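Local coordinates for envelope polyprotein (Puumala orthohantavirus, PDB 5FXU), which forms part of the Gn–Gc glycoprotein layer on the hantavirus surface and probably takes part in attachment to and entry into host cells, at residues F194-K199 with Y229-V234; M206-S211 with N224-Y229; A252-R257 with G347-P352; R257-P262 with G331-C336; T310-A315 with L341-T346. All coordinates share one frame; numbering follows the deposited sequence.

Contact 1. Residues F194-K199 with Y229-V234; sequences FLIAKK and YYICLV
I196 N donates to Y229 O at 2.8 Å, the shortest of four backbone bonds that pair strand 194-197 with 229-234 in antiparallel fashion. Y229 N returns a bond to I196 O, completing one hydrogen-bonded pair. F194 and I231 make another in the same way, with F194 N 2.9 Å from I231 O. Between these two pairs lies the non-hydrogen-bonded pair L195 and Y230, where Y230 CA points its hydrogen at F194 O, 3.4 Å away. On the face that carries I196, Y229 and I231, the first torsion of Y229 (chi1 61°) sets CG between its own backbone N and carbonyl carbon. From this CG the ring crosses I196 obliquely, and I196 CB stands over the ring centre, 3.9 Å from the centroid. I196 CG2 packs on the phenol end, 3.6 Å from Y229 CZ, and K198 CB comes in at the ring edge, 3.7 Å from Y229 CE1. E100 bonds the phenol oxygen and Y242 stacks on the ring. On the other face, L195 CD1 sits above the Y230 ring, shifted toward the rim, while L195 CB meets Y230 CE1 at 3.7 Å. Y230 OH goes on to P342 O in the adjoining strand 340-354. One tyrosine on each face thus makes a cross-strand CH-pi contact in a buried antiparallel ladder of the beta-rich Gn head.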
# COMPACT_ATOMS: atom_id res chain seq x y z
N PHE A 194 1.16 4.14 0.23
CA PHE A 194 1.06 3.65 1.60
C PHE A 194 0.15 4.58 2.36
O PHE A 194 0.28 5.80 2.26
CB PHE A 194 2.45 3.54 2.23
CG PHE A 194 3.39 2.73 1.40
CD1 PHE A 194 4.02 3.30 0.28
CD2 PHE A 194 3.55 1.38 1.64
CE1 PHE A 194 4.82 2.52 -0.55
CE2 PHE A 194 4.37 0.61 0.82
CZ PHE A 194 4.99 1.16 -0.29
N LEU A 195 -0.80 4.00 3.08
CA LEU A 195 -1.73 4.76 3.88
C LEU A 195 -1.11 5.22 5.18
O LEU A 195 -0.62 4.40 5.96
CB LEU A 195 -2.96 3.89 4.20
CG LEU A 195 -4.05 4.60 4.98
CD1 LEU A 195 -4.72 5.65 4.13
CD2 LEU A 195 -5.09 3.60 5.39
N ILE A 196 -1.20 6.52 5.44
CA ILE A 196 -0.61 7.12 6.64
C ILE A 196 -1.73 7.73 7.48
O ILE A 196 -2.51 8.55 6.97
CB ILE A 196 0.35 8.26 6.24
CG1 ILE A 196 1.38 7.83 5.17
CG2 ILE A 196 1.03 8.85 7.47
CD1 ILE A 196 2.23 6.65 5.54
N ALA A 197 -1.83 7.34 8.75
CA ALA A 197 -2.76 7.96 9.69
C ALA A 197 -2.19 9.26 10.24
O ALA A 197 -1.09 9.29 10.81
CB ALA A 197 -3.04 7.03 10.83
N LYS A 198 -2.95 10.34 10.08
CA LYS A 198 -2.53 11.66 10.50
C LYS A 198 -3.76 12.53 10.80
O LYS A 198 -4.53 12.89 9.91
CB LYS A 198 -1.65 12.30 9.43
CG LYS A 198 -1.14 13.71 9.72
CD LYS A 198 -0.23 13.72 10.94
CE LYS A 198 0.37 15.10 11.25
NZ LYS A 198 -0.56 16.16 11.71
N LYS A 199 -3.90 12.89 12.07
CA LYS A 199 -5.01 13.70 12.57
C LYS A 199 -4.63 15.19 12.63
O LYS A 199 -3.45 15.52 12.79
CB LYS A 199 -5.35 13.21 13.98
CG LYS A 199 -6.78 12.80 14.16
CD LYS A 199 -7.01 12.09 15.48
CE LYS A 199 -8.31 12.55 16.09
NZ LYS A 199 -8.60 11.75 17.30
N TYR A 229 -3.73 10.14 4.83
CA TYR A 229 -3.36 10.45 3.46
C TYR A 229 -2.56 9.33 2.90
O TYR A 229 -2.17 8.44 3.63
CB TYR A 229 -2.56 11.75 3.39
CG TYR A 229 -1.26 11.77 4.14
CD1 TYR A 229 -1.21 12.14 5.48
CD2 TYR A 229 -0.07 11.48 3.49
CE1 TYR A 229 0.01 12.18 6.17
CE2 TYR A 229 1.15 11.53 4.17
CZ TYR A 229 1.17 11.88 5.50
OH TYR A 229 2.37 11.91 6.14
N TYR A 230 -2.33 9.35 1.59
CA TYR A 230 -1.45 8.37 0.98
C TYR A 230 -0.13 9.06 0.62
O TYR A 230 -0.13 10.22 0.19
CB TYR A 230 -2.10 7.70 -0.25
CG TYR A 230 -3.09 6.61 0.06
CD1 TYR A 230 -2.66 5.30 0.29
CD2 TYR A 230 -4.44 6.86 0.07
CE1 TYR A 230 -3.56 4.28 0.53
CE2 TYR A 230 -5.35 5.85 0.32
CZ TYR A 230 -4.92 4.56 0.56
OH TYR A 230 -5.83 3.56 0.81
N ILE A 231 0.97 8.31 0.76
CA ILE A 231 2.27 8.72 0.25
C ILE A 231 2.68 7.69 -0.78
O ILE A 231 2.59 6.49 -0.52
CB ILE A 231 3.27 8.95 1.41
CG1 ILE A 231 4.40 9.84 0.95
CG2 ILE A 231 3.78 7.64 2.00
CD1 ILE A 231 4.01 11.32 0.90
N CYS A 232 3.05 8.15 -1.97
CA CYS A 232 3.21 7.28 -3.13
C CYS A 232 4.56 7.50 -3.75
O CYS A 232 5.12 8.59 -3.65
CB CYS A 232 2.13 7.55 -4.20
SG CYS A 232 0.42 7.47 -3.58
N LEU A 233 5.07 6.46 -4.39
CA LEU A 233 6.26 6.58 -5.20
C LEU A 233 5.88 6.15 -6.59
O LEU A 233 5.14 5.18 -6.76
CB LEU A 233 7.40 5.73 -4.66
CG LEU A 233 8.29 6.22 -3.52
CD1 LEU A 233 8.60 7.71 -3.46
CD2 LEU A 233 7.62 5.81 -2.25
N VAL A 234 6.40 6.87 -7.57
CA VAL A 234 6.07 6.67 -8.96
C VAL A 234 7.22 5.94 -9.65
O VAL A 234 8.36 6.36 -9.56
CB VAL A 234 5.83 8.03 -9.63
CG1 VAL A 234 5.34 7.83 -11.03
CG2 VAL A 234 4.82 8.84 -8.84

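Contact 2. Residues M206-S211 with N224-Y229; sequences MKLEKS and NGFQGY
E209, in the first turn of helix 208-216, and N224 are joined by a single water that three backbone groups hold: it accepts from E209 N and donates to N224 O and to F226 O, the last at 2.6 Å. Beside it, the E209 and N224 side chains lie alongside each other, E209 CG 3.9 Å from N224 CB. The carboxylate continues to H333 and K339, and the N224 amide to T314 and C336 O. The one direct backbone bond between the segments runs from G228 N to M206 O (3.0 Å), an oxygen that Q227 CA also approaches to 3.2 Å. M206 is curled, with chi2 -58° and chi3 -61°, and its CE lands 3.7 Å from Y229 CD1. Its CB packs against Q227 OE1 as the two side chains cross at about a right angle. K207 CD lies on Q227 CG at 3.8 Å, and both polar tips reach D317, K207 NZ by a salt bridge and Q227 NE2 by a hydrogen bond. L208 CB rests on G228 O. K207 is both the centre of an inverse gamma turn and the N-cap residue. The helix start it forms lies against the loop leading into strand 228-234.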
# COMPACT_ATOMS: atom_id res chain seq x y z
N MET A 206 -7.87 16.64 6.41
CA MET A 206 -7.31 15.28 6.41
C MET A 206 -8.36 14.19 6.26
O MET A 206 -8.00 13.01 6.32
CB MET A 206 -6.55 15.01 7.71
CG MET A 206 -5.48 16.03 8.07
SD MET A 206 -4.20 16.24 6.84
CE MET A 206 -3.57 14.56 6.87
N LYS A 207 -9.63 14.56 6.02
CA LYS A 207 -10.71 13.57 5.85
C LYS A 207 -10.62 12.93 4.44
O LYS A 207 -11.35 13.27 3.50
CB LYS A 207 -12.11 14.13 6.20
CG LYS A 207 -12.67 13.89 7.64
CD LYS A 207 -12.10 14.80 8.69
CE LYS A 207 -13.13 15.19 9.77
NZ LYS A 207 -13.34 14.08 10.73
N LEU A 208 -9.72 11.96 4.32
CA LEU A 208 -9.39 11.32 3.05
C LEU A 208 -10.60 10.70 2.32
O LEU A 208 -10.74 10.88 1.11
CB LEU A 208 -8.29 10.28 3.26
CG LEU A 208 -7.80 9.48 2.06
CD1 LEU A 208 -7.26 10.42 0.98
CD2 LEU A 208 -6.72 8.50 2.51
N GLU A 209 -11.49 10.02 3.05
CA GLU A 209 -12.62 9.37 2.40
C GLU A 209 -13.62 10.38 1.85
O GLU A 209 -14.30 10.10 0.85
CB GLU A 209 -13.31 8.38 3.34
CG GLU A 209 -14.39 7.52 2.70
CD GLU A 209 -13.94 6.77 1.44
OE1 GLU A 209 -12.79 6.32 1.37
OE2 GLU A 209 -14.77 6.58 0.54
N LYS A 210 -13.69 11.58 2.45
CA LYS A 210 -14.49 12.67 1.88
C LYS A 210 -14.00 13.07 0.49
O LYS A 210 -14.82 13.36 -0.39
CB LYS A 210 -14.55 13.89 2.79
CG LYS A 210 -15.33 13.67 4.09
CD LYS A 210 -15.69 14.99 4.77
CE LYS A 210 -16.63 14.82 6.00
NZ LYS A 210 -17.75 13.81 6.00
N SER A 211 -12.69 13.05 0.28
CA SER A 211 -12.14 13.33 -1.04
C SER A 211 -12.62 12.32 -2.05
O SER A 211 -13.05 12.70 -3.14
CB SER A 211 -10.61 13.37 -1.04
OG SER A 211 -10.12 14.22 -0.01
N ASN A 224 -17.88 9.63 7.61
CA ASN A 224 -16.57 9.10 7.19
C ASN A 224 -15.38 9.98 7.63
O ASN A 224 -14.78 10.77 6.89
CB ASN A 224 -16.61 8.71 5.73
CG ASN A 224 -17.51 7.47 5.49
OD1 ASN A 224 -17.26 6.44 6.09
ND2 ASN A 224 -18.55 7.57 4.67
N GLY A 225 -15.04 9.74 8.90
CA GLY A 225 -14.14 10.56 9.65
C GLY A 225 -12.67 10.19 9.67
O GLY A 225 -11.90 10.92 10.27
N PHE A 226 -12.25 9.09 9.04
CA PHE A 226 -10.82 8.75 9.02
C PHE A 226 -9.91 9.93 8.57
O PHE A 226 -10.23 10.64 7.63
CB PHE A 226 -10.53 7.53 8.16
CG PHE A 226 -9.05 7.26 8.03
CD1 PHE A 226 -8.33 6.69 9.06
CD2 PHE A 226 -8.36 7.66 6.88
CE1 PHE A 226 -6.96 6.49 8.95
CE2 PHE A 226 -7.01 7.45 6.76
CZ PHE A 226 -6.30 6.87 7.80
N GLN A 227 -8.83 10.15 9.30
CA GLN A 227 -7.90 11.23 9.01
C GLN A 227 -6.55 10.67 8.63
O GLN A 227 -5.91 9.95 9.40
CB GLN A 227 -7.80 12.22 10.17
CG GLN A 227 -8.96 13.22 10.19
CD GLN A 227 -8.81 14.32 11.21
OE1 GLN A 227 -8.02 15.25 11.03
NE2 GLN A 227 -9.58 14.24 12.27
N GLY A 228 -6.14 10.98 7.41
CA GLY A 228 -4.88 10.49 6.89
C GLY A 228 -4.70 10.80 5.44
O GLY A 228 -5.39 11.64 4.88
N TYR A 229 -3.73 10.14 4.83
CA TYR A 229 -3.36 10.45 3.46
C TYR A 229 -2.56 9.33 2.90
O TYR A 229 -2.17 8.44 3.63
CB TYR A 229 -2.56 11.75 3.39
CG TYR A 229 -1.26 11.77 4.14
CD1 TYR A 229 -1.21 12.14 5.48
CD2 TYR A 229 -0.07 11.48 3.49
CE1 TYR A 229 0.01 12.18 6.17
CE2 TYR A 229 1.15 11.53 4.17
CZ TYR A 229 1.17 11.88 5.50
OH TYR A 229 2.37 11.91 6.14
O HOH W 1 -9.49 16.76 8.94
O HOH W 2 -12.06 10.02 5.85
O HOH W 3 -18.30 11.37 5.04

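Contact 3. Residues A252-R257 with G347-P352; sequences AEVLSR and GFIPLP
R257 sends its CB toward the strand 347-352, and from there the chain crosses I349 obliquely and meets P350 tip to tip. CG, beside the backbone N at chi1 -57°, already lies 3.7 Å from F348 O, with I349 CG2 a little farther at 4.1 Å. The turn at chi2 (-102°) brings CD to 3.2 Å from F348 O, and NE remains near the same oxygen at 3.6 Å. At the tip the guanidinium meets the P350 ring: P350 CD stands over one face, shifted toward the rim, and is 3.3 Å from R257 NH2. One turn earlier in the helix, E253 also points toward the strand. Its CB touches I349 CG2, and its OE1 ends 2.8 Å from P350 O; the carboxyl group may hold a proton here. E253 OE2 lies against P350 CG, and P350 is thus touched by both side chains. V254 adds an apolar contact, CG2 to I349 CG2 at 4.1 Å. E253, R257 and P350 also meet a crystal neighbour, which may influence how the polar tips lie. The short helix and strand axes run at 142° to each other. Helix 249-260 packs on strand 340-354 through E253, V254 and R257, with V254 also touching I243 of strand 237-243, while I349 and L351 bond through their backbones to V189 and V187 of strand 185-197.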
# COMPACT_ATOMS: atom_id res chain seq x y z
N ALA A 252 -4.52 13.72 -8.88
CA ALA A 252 -5.84 13.54 -9.46
C ALA A 252 -5.95 12.20 -10.17
O ALA A 252 -6.95 11.52 -10.07
CB ALA A 252 -6.23 14.69 -10.41
N GLU A 253 -4.93 11.85 -10.91
CA GLU A 253 -4.90 10.58 -11.60
C GLU A 253 -4.88 9.38 -10.69
O GLU A 253 -5.56 8.38 -10.97
CB GLU A 253 -3.73 10.54 -12.57
CG GLU A 253 -4.05 11.31 -13.82
CD GLU A 253 -2.98 11.20 -14.86
OE1 GLU A 253 -1.83 10.76 -14.56
OE2 GLU A 253 -3.31 11.60 -16.00
N VAL A 254 -4.12 9.47 -9.59
CA VAL A 254 -4.03 8.36 -8.67
C VAL A 254 -5.36 8.18 -7.96
O VAL A 254 -5.84 7.05 -7.79
CB VAL A 254 -2.90 8.55 -7.65
CG1 VAL A 254 -2.98 7.50 -6.55
CG2 VAL A 254 -1.53 8.48 -8.33
N LEU A 255 -5.97 9.28 -7.54
CA LEU A 255 -7.24 9.21 -6.86
C LEU A 255 -8.31 8.62 -7.74
O LEU A 255 -9.12 7.84 -7.23
CB LEU A 255 -7.71 10.56 -6.35
CG LEU A 255 -7.10 10.98 -5.03
CD1 LEU A 255 -7.24 12.48 -4.90
CD2 LEU A 255 -7.76 10.28 -3.85
N SER A 256 -8.37 9.02 -9.01
CA SER A 256 -9.37 8.47 -9.92
C SER A 256 -9.17 6.95 -10.13
O SER A 256 -10.13 6.19 -9.98
CB SER A 256 -9.50 9.28 -11.20
OG SER A 256 -8.27 9.36 -11.82
N ARG A 257 -7.93 6.51 -10.36
CA ARG A 257 -7.66 5.08 -10.48
C ARG A 257 -7.98 4.33 -9.17
O ARG A 257 -8.49 3.23 -9.22
CB ARG A 257 -6.24 4.80 -10.95
CG ARG A 257 -5.87 5.44 -12.28
CD ARG A 257 -5.87 4.53 -13.49
NE ARG A 257 -5.77 5.12 -14.86
CZ ARG A 257 -5.84 6.42 -15.25
NH1 ARG A 257 -5.92 7.48 -14.42
NH2 ARG A 257 -5.79 6.67 -16.57
N GLY A 347 -1.09 0.55 -8.51
CA GLY A 347 -1.78 0.76 -9.77
C GLY A 347 -0.91 1.45 -10.79
O GLY A 347 0.30 1.52 -10.64
N PHE A 348 -1.54 1.93 -11.86
CA PHE A 348 -0.84 2.52 -13.00
C PHE A 348 -1.51 3.82 -13.41
O PHE A 348 -2.74 3.91 -13.40
CB PHE A 348 -0.80 1.54 -14.17
CG PHE A 348 -0.12 0.25 -13.83
CD1 PHE A 348 -0.82 -0.80 -13.25
CD2 PHE A 348 1.24 0.09 -14.07
CE1 PHE A 348 -0.19 -2.00 -12.92
CE2 PHE A 348 1.88 -1.11 -13.76
CZ PHE A 348 1.17 -2.15 -13.18
N ILE A 349 -0.71 4.83 -13.74
CA ILE A 349 -1.21 6.09 -14.28
C ILE A 349 -0.42 6.49 -15.52
O ILE A 349 0.80 6.23 -15.61
CB ILE A 349 -1.19 7.23 -13.23
CG1 ILE A 349 0.24 7.62 -12.82
CG2 ILE A 349 -2.02 6.84 -12.02
CD1 ILE A 349 0.33 8.87 -11.98
N PRO A 350 -1.10 7.13 -16.49
CA PRO A 350 -0.41 7.68 -17.65
C PRO A 350 0.31 8.97 -17.30
O PRO A 350 -0.27 9.84 -16.66
CB PRO A 350 -1.55 7.92 -18.63
CG PRO A 350 -2.73 8.23 -17.78
CD PRO A 350 -2.56 7.38 -16.55
N LEU A 351 1.57 9.09 -17.70
CA LEU A 351 2.32 10.33 -17.53
C LEU A 351 2.71 10.93 -18.88
O LEU A 351 3.17 10.22 -19.76
CB LEU A 351 3.61 10.11 -16.74
CG LEU A 351 3.49 9.74 -15.27
CD1 LEU A 351 4.81 9.35 -14.62
CD2 LEU A 351 2.87 10.88 -14.50
N PRO A 352 2.57 12.26 -19.01
CA PRO A 352 3.10 12.94 -20.17
C PRO A 352 4.59 13.19 -20.00
O PRO A 352 5.06 13.46 -18.89
CB PRO A 352 2.32 14.24 -20.18
CG PRO A 352 2.08 14.53 -18.75
CD PRO A 352 1.96 13.20 -18.07

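Contact 4. Residues R257-P262 with G331-C336; sequences RMAFAP and GNHSVC. With NAG (2-acetamido-2-deoxy-beta-D-glucopyranose), chain D.
An N-glycosylated turn, with the sequon N332-H333-S334, is set against the C-terminal end of helix 249-260, where H333 meets A259 and G331 meets P262. N332 ND2 carries the sugar, bonded at 1.4 Å to NAG C1. N332 CB points away from the helix segment, CG is anti to the backbone N (chi1 174°), and the glycan stands outside the contact. N332 OD1 accepts S334 N at 3.0 Å from above the carbonyl plane, forming an Asx turn within the type I turn N332-V335. S334 CB touches the sugar ring oxygen, 3.6 Å from NAG O5. On the helix side, P262 CB presses on G331 O at 3.3 Å. That same carbonyl oxygen lies over the centre of the H333 imidazole. The imidazole turns its CD2 to A259 CA, 3.8 Å away, ND1 has E209 as its partner, and F212 stacks on the ring. C336, just after the turn, is tied to C221 by a disulfide. Direct contacts are few, and waters supply the polar links. One donates to A259 O at 2.7 Å and accepts from H333 N, joining the last turn of the helix to the glycosylated turn. A second water lies 3.0 Å from H333 NE2 and donates to P262 O.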
# COMPACT_ATOMS: atom_id res chain seq x y z
N ARG A 257 -7.93 6.51 -10.36
CA ARG A 257 -7.66 5.08 -10.48
C ARG A 257 -7.98 4.33 -9.17
O ARG A 257 -8.49 3.23 -9.22
CB ARG A 257 -6.24 4.80 -10.95
CG ARG A 257 -5.87 5.44 -12.28
CD ARG A 257 -5.87 4.53 -13.49
NE ARG A 257 -5.77 5.12 -14.86
CZ ARG A 257 -5.84 6.42 -15.25
NH1 ARG A 257 -5.92 7.48 -14.42
NH2 ARG A 257 -5.79 6.67 -16.57
N MET A 258 -7.71 4.95 -8.02
CA MET A 258 -8.13 4.36 -6.74
C MET A 258 -9.64 4.22 -6.66
O MET A 258 -10.14 3.21 -6.20
CB MET A 258 -7.64 5.17 -5.53
CG MET A 258 -6.18 4.95 -5.19
SD MET A 258 -5.61 6.05 -3.87
CE MET A 258 -3.94 5.46 -3.64
N ALA A 259 -10.36 5.25 -7.09
CA ALA A 259 -11.81 5.24 -7.03
C ALA A 259 -12.43 4.16 -7.91
O ALA A 259 -13.39 3.54 -7.50
CB ALA A 259 -12.36 6.61 -7.37
N PHE A 260 -11.83 3.87 -9.05
CA PHE A 260 -12.34 2.81 -9.93
C PHE A 260 -11.76 1.40 -9.61
O PHE A 260 -12.44 0.40 -9.82
CB PHE A 260 -12.21 3.24 -11.39
CG PHE A 260 -13.20 4.32 -11.76
CD1 PHE A 260 -14.58 4.01 -11.97
CD2 PHE A 260 -12.81 5.68 -11.84
CE1 PHE A 260 -15.50 5.01 -12.28
CE2 PHE A 260 -13.73 6.68 -12.15
CZ PHE A 260 -15.07 6.35 -12.37
N ALA A 261 -10.55 1.32 -9.04
CA ALA A 261 -9.95 0.07 -8.62
C ALA A 261 -9.46 0.19 -7.17
O ALA A 261 -8.25 0.31 -6.92
CB ALA A 261 -8.81 -0.31 -9.56
N PRO A 262 -10.40 0.15 -6.21
CA PRO A 262 -10.06 0.35 -4.83
C PRO A 262 -9.18 -0.71 -4.18
O PRO A 262 -8.61 -0.40 -3.15
CB PRO A 262 -11.42 0.42 -4.15
CG PRO A 262 -12.37 -0.26 -5.07
CD PRO A 262 -11.86 0.14 -6.41
N GLY A 331 -14.46 -1.78 -0.24
CA GLY A 331 -13.73 -0.57 -0.61
C GLY A 331 -14.41 0.33 -1.64
O GLY A 331 -13.82 1.35 -2.05
N ASN A 332 -15.63 -0.02 -2.06
CA ASN A 332 -16.40 0.76 -3.04
C ASN A 332 -16.76 2.11 -2.40
O ASN A 332 -17.49 2.17 -1.41
CB ASN A 332 -17.64 -0.04 -3.52
CG ASN A 332 -18.56 0.74 -4.43
OD1 ASN A 332 -18.33 1.91 -4.75
ND2 ASN A 332 -19.65 0.08 -4.86
N HIS A 333 -16.21 3.19 -2.96
CA HIS A 333 -16.39 4.54 -2.42
C HIS A 333 -17.81 5.12 -2.57
O HIS A 333 -18.18 6.04 -1.82
CB HIS A 333 -15.36 5.49 -3.04
CG HIS A 333 -13.95 5.12 -2.71
ND1 HIS A 333 -13.40 5.30 -1.46
CD2 HIS A 333 -12.99 4.53 -3.46
CE1 HIS A 333 -12.16 4.87 -1.46
NE2 HIS A 333 -11.89 4.39 -2.65
N SER A 334 -18.59 4.57 -3.49
CA SER A 334 -20.01 4.94 -3.64
C SER A 334 -20.91 4.51 -2.47
O SER A 334 -22.00 5.03 -2.30
CB SER A 334 -20.58 4.35 -4.93
OG SER A 334 -19.79 4.72 -6.05
N VAL A 335 -20.46 3.54 -1.68
CA VAL A 335 -21.17 3.07 -0.49
C VAL A 335 -20.88 4.04 0.65
O VAL A 335 -19.81 4.63 0.69
CB VAL A 335 -20.73 1.62 -0.16
CG1 VAL A 335 -21.17 1.15 1.21
CG2 VAL A 335 -21.26 0.68 -1.24
N CYS A 336 -21.81 4.19 1.59
CA CYS A 336 -21.62 5.10 2.73
C CYS A 336 -21.08 4.42 3.97
O CYS A 336 -20.18 4.94 4.63
CB CYS A 336 -22.92 5.82 3.10
SG CYS A 336 -23.21 7.45 2.37
C1 NAG D . -20.68 0.65 -5.69
C2 NAG D . -21.18 -0.42 -6.63
C3 NAG D . -22.32 0.14 -7.48
C4 NAG D . -23.48 0.57 -6.57
C5 NAG D . -22.95 1.52 -5.49
C6 NAG D . -24.02 1.80 -4.44
C7 NAG D . -19.57 -2.09 -7.50
C8 NAG D . -20.15 -3.20 -6.66
N2 NAG D . -20.08 -0.85 -7.46
O3 NAG D . -22.75 -0.87 -8.40
O4 NAG D . -24.46 1.27 -7.36
O5 NAG D . -21.78 1.00 -4.85
O6 NAG D . -24.27 0.60 -3.69
O7 NAG D . -18.63 -2.32 -8.24
O HOH W 4 -15.21 2.56 -5.75
O HOH W 5 -9.38 2.71 -2.53

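Contact 5. Residues T310-A315 with L341-T346; sequences TGVLTA and LPLTWT
V312 and L343 form the dense part of the contact: V312 CG2 meets L343 CD2 at 3.5 Å, tighter than usual for two carbons, as the side chains cross at about a right angle. The same L343 CD2 also rests on G311 CA, 3.7 Å away. G311, with no side chain to hold it off, brings its CA within 3.0 Å of L341 O. V312 and L341 exchange a pair of backbone bonds of 2.9 Å each, from V312 N to L341 O and from L341 N to V312 O. This is a short antiparallel ladder between strand 310-313 and the start of strand 340-354, interrupted where L343 adopts helix-like backbone angles (-68°, -40°). At the break the backbone pairing slackens: L343 N reaches T310 O by a weak bond of 3.4 Å, and a water links the two segments, donating to T310 OG1 at 2.8 Å and accepting from T344 N. T310 CB and OG1 still lie against L343 CG, and D113 binds both the T310 and T344 hydroxyls. Beyond the other end of the ladder, T314 CG2 packs on L341 CG at 3.9 Å, while T314 OG1 has N224 as its partner.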
# COMPACT_ATOMS: atom_id res chain seq x y z
N THR A 310 -5.62 -6.14 4.10
CA THR A 310 -5.46 -5.17 5.18
C THR A 310 -6.06 -3.80 4.81
O THR A 310 -6.02 -3.38 3.66
CB THR A 310 -3.98 -4.95 5.51
OG1 THR A 310 -3.32 -4.55 4.31
CG2 THR A 310 -3.33 -6.24 6.04
N GLY A 311 -6.65 -3.14 5.79
CA GLY A 311 -7.16 -1.80 5.61
C GLY A 311 -7.56 -1.14 6.91
O GLY A 311 -7.29 -1.67 7.98
N VAL A 312 -8.20 0.01 6.79
CA VAL A 312 -8.71 0.78 7.92
C VAL A 312 -10.17 1.11 7.65
O VAL A 312 -10.55 1.37 6.52
CB VAL A 312 -7.92 2.10 8.06
CG1 VAL A 312 -8.31 2.88 9.29
CG2 VAL A 312 -6.44 1.82 8.15
N LEU A 313 -10.99 1.11 8.69
CA LEU A 313 -12.34 1.64 8.60
C LEU A 313 -12.32 3.11 8.27
O LEU A 313 -11.56 3.86 8.88
CB LEU A 313 -13.06 1.48 9.94
CG LEU A 313 -13.41 0.07 10.40
CD1 LEU A 313 -14.21 0.19 11.66
CD2 LEU A 313 -14.17 -0.74 9.37
N THR A 314 -13.16 3.53 7.33
CA THR A 314 -13.25 4.95 6.98
C THR A 314 -14.03 5.75 8.02
O THR A 314 -13.87 6.95 8.11
CB THR A 314 -13.89 5.17 5.61
OG1 THR A 314 -15.23 4.67 5.63
CG2 THR A 314 -13.11 4.47 4.51
N ALA A 315 -14.87 5.07 8.81
CA ALA A 315 -15.79 5.72 9.73
C ALA A 315 -15.13 6.35 10.94
O ALA A 315 -15.67 7.32 11.49
CB ALA A 315 -16.89 4.75 10.19
N LEU A 341 -10.42 1.67 3.60
CA LEU A 341 -9.32 2.08 2.73
C LEU A 341 -8.20 1.08 2.89
O LEU A 341 -7.90 0.65 4.01
CB LEU A 341 -8.79 3.46 3.11
CG LEU A 341 -9.68 4.65 2.72
CD1 LEU A 341 -9.28 5.87 3.51
CD2 LEU A 341 -9.59 4.93 1.24
N PRO A 342 -7.56 0.70 1.78
CA PRO A 342 -6.48 -0.27 1.90
C PRO A 342 -5.19 0.35 2.43
O PRO A 342 -4.92 1.54 2.18
CB PRO A 342 -6.32 -0.77 0.47
CG PRO A 342 -6.73 0.41 -0.38
CD PRO A 342 -7.84 1.06 0.38
N LEU A 343 -4.39 -0.46 3.13
CA LEU A 343 -3.11 -0.02 3.69
C LEU A 343 -2.07 0.30 2.64
O LEU A 343 -1.29 1.24 2.80
CB LEU A 343 -2.54 -1.05 4.68
CG LEU A 343 -3.26 -1.26 5.99
CD1 LEU A 343 -2.24 -1.73 7.02
CD2 LEU A 343 -4.00 -0.04 6.51
N THR A 344 -2.02 -0.52 1.60
CA THR A 344 -1.19 -0.28 0.43
C THR A 344 -2.03 -0.39 -0.82
O THR A 344 -3.08 -1.02 -0.80
CB THR A 344 -0.03 -1.28 0.31
OG1 THR A 344 -0.53 -2.57 -0.06
CG2 THR A 344 0.75 -1.36 1.63
N TRP A 345 -1.57 0.25 -1.88
CA TRP A 345 -2.31 0.31 -3.14
C TRP A 345 -1.31 0.42 -4.28
O TRP A 345 -0.42 1.27 -4.24
CB TRP A 345 -3.25 1.53 -3.16
CG TRP A 345 -4.12 1.59 -4.40
CD1 TRP A 345 -5.35 1.05 -4.55
CD2 TRP A 345 -3.81 2.22 -5.64
NE1 TRP A 345 -5.84 1.30 -5.81
CE2 TRP A 345 -4.91 2.02 -6.50
CE3 TRP A 345 -2.70 2.95 -6.11
CZ2 TRP A 345 -4.94 2.52 -7.82
CZ3 TRP A 345 -2.73 3.45 -7.43
CH2 TRP A 345 -3.85 3.24 -8.26
N THR A 346 -1.45 -0.47 -5.25
CA THR A 346 -0.58 -0.53 -6.40
C THR A 346 -1.46 -0.40 -7.64
O THR A 346 -2.46 -1.11 -7.80
CB THR A 346 0.24 -1.85 -6.41
OG1 THR A 346 1.03 -1.93 -5.21
CG2 THR A 346 1.19 -1.88 -7.59
O HOH W 6 -3.68 -3.27 1.83

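In the fold
Contacts 1 and 2 share Y229, and contact 2 is nested within the chain loop closed by contact 1. Contact 1 borders contact 5, their centres about 10 Å apart: L195 N bonds to L343 O at 2.8 Å, while L195 CD2 packs on V312 CG2. Contact 5 also joins contact 2, F226 N bonding to T314 O at 2.8 Å. Contacts 3 and 4 share R257 and helix 249-260; W345 of contact 5 packs on that helix, and its NE1 bonds A261 O, just past the helix end, at 2.8 Å. E209 OE2 of contact 2 bonds H333 ND1 of contact 4 at 2.7 Å, linking helix 208-216 to the glycosylated turn.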